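Side-chain contact in Rep (PDB 3VW4), which binds the replication origin of plasmid ColE2-P9 as an initiator protein and is thought to unwind the duplex there, the chain here being its DNA-binding domain: residues S55-E58 and C59-I62. Residues are numbered along the deposited sequence; the frame is centred on the assembly and turned at random.
Sequences SPAE and CRAI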
loop_
_atom_site.group_PDB
_atom_site.type_symbol
_atom_site.label_atom_id
_atom_site.label_comp_id
_atom_site.label_asym_id
_atom_site.label_seq_id
_atom_site.Cartn_x
_atom_site.Cartn_y
_atom_site.Cartn_z
ATOM N N SER A 55 -21.399 -22.847 3.503
ATOM C CA SER A 55 -21.804 -23.000 4.823
ATOM C C SER A 55 -20.982 -22.116 5.741
ATOM O O SER A 55 -19.849 -21.736 5.416
ATOM C CB SER A 55 -21.552 -24.459 5.177
ATOM O OG SER A 55 -20.235 -24.638 5.656
ATOM N N PRO A 56 -21.501 -21.866 6.938
ATOM C CA PRO A 56 -20.721 -21.147 7.987
ATOM C C PRO A 56 -19.430 -21.847 8.350
ATOM O O PRO A 56 -18.411 -21.175 8.485
ATOM C CB PRO A 56 -21.667 -21.092 9.184
ATOM C CG PRO A 56 -23.013 -21.419 8.622
ATOM C CD PRO A 56 -22.821 -22.295 7.405
ATOM N N ALA A 57 -19.446 -23.175 8.492
ATOM C CA ALA A 57 -18.190 -23.924 8.694
ATOM C C ALA A 57 -17.154 -23.643 7.600
ATOM O O ALA A 57 -15.944 -23.495 7.910
ATOM C CB ALA A 57 -18.397 -25.410 8.833
ATOM N N GLU A 58 -17.581 -23.545 6.350
ATOM C CA GLU A 58 -16.558 -23.343 5.315
ATOM C C GLU A 58 -15.937 -21.938 5.361
ATOM O O GLU A 58 -14.710 -21.787 5.307
ATOM C CB GLU A 58 -17.056 -23.718 3.905
ATOM C CG GLU A 58 -15.949 -23.701 2.826
ATOM C CD GLU A 58 -16.245 -24.626 1.640
ATOM O OE1 GLU A 58 -17.393 -25.225 1.616
ATOM O OE2 GLU A 58 -15.357 -24.806 0.759
ATOM N N CYS A 59 -16.804 -20.928 5.485
ATOM C CA CYS A 59 -16.429 -19.592 5.861
ATOM C C CYS A 59 -15.413 -19.493 6.986
ATOM O O CYS A 59 -14.405 -18.785 6.825
ATOM C CB CYS A 59 -17.657 -18.848 6.237
ATOM S SG CYS A 59 -18.727 -18.525 4.796
ATOM N N ARG A 60 -15.604 -20.231 8.077
ATOM C CA ARG A 60 -14.616 -20.225 9.178
ATOM C C ARG A 60 -13.292 -20.743 8.747
ATOM O O ARG A 60 -12.246 -20.115 9.057
ATOM C CB ARG A 60 -15.066 -20.957 10.434
ATOM C CG ARG A 60 -16.333 -20.335 11.020
ATOM C CD ARG A 60 -16.809 -20.861 12.377
ATOM N NE ARG A 60 -18.247 -21.226 12.285
ATOM C CZ ARG A 60 -18.708 -22.476 12.359
ATOM N NH1 ARG A 60 -17.839 -23.475 12.527
ATOM N NH2 ARG A 60 -20.025 -22.754 12.274
ATOM N N ALA A 61 -13.299 -21.843 8.020
ATOM C CA ALA A 61 -12.052 -22.447 7.581
ATOM C C ALA A 61 -11.276 -21.446 6.685
ATOM O O ALA A 61 -10.118 -21.173 6.963
ATOM C CB ALA A 61 -12.312 -23.783 6.879
ATOM N N ILE A 62 -11.924 -20.853 5.667
ATOM C CA ILE A 62 -11.189 -19.997 4.768
ATOM C C ILE A 62 -10.680 -18.767 5.555
ATOM O O ILE A 62 -9.549 -18.236 5.371
ATOM C CB ILE A 62 -11.870 -19.681 3.356
ATOM C CG1 ILE A 62 -12.073 -18.249 3.196
ATOM C CG2 ILE A 62 -13.144 -20.433 2.945
ATOM C CD1 ILE A 62 -10.813 -17.764 2.615
#
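Arg-60 leaves the helix with CG anti to its own carbonyl carbon (chi1 -60°), and a bend at chi3 turns the chain back over Pro-56 and Ala-57, one turn earlier. Its guanidinium lies with one face over this N-terminal backbone: Pro-56 O and Ala-57 CA both lie 3.8 Å off its plane, nearer the margin of the group than its centre. Arg-60 NH2 comes to 3.9 Å from Pro-56 CB, while lower down the chain Arg-60 CG rests on Pro-56 O at 3.4 Å. That same carbonyl accepts the backbone N-H of Arg-60, so side chain and main chain of one residue both meet it. On another side of the helix, Glu-58 CG stands anti to the backbone N (chi1 -172°); it approaches Ile-62 CG2 at 4.3 Å, and OE2 is hydrogen-bonded to Asn-10 of helix 7-24. Cys-59 and Ile-62 are buried against helix 32-49, and Ile-62 also packs on a guanine base of the bound DNA. Ser-55 starts the turn: its OG accepts Glu-58 N at 3.0 Å with an N-H...O angle of 153°, and its carbonyl O takes the backbone N-H of Cys-59. A serine N-cap with proline in the first turn, followed by successive i to i+4 backbone bonds, is the classic start of an alpha-helix, here helix 56-73 of the DNA-binding domain.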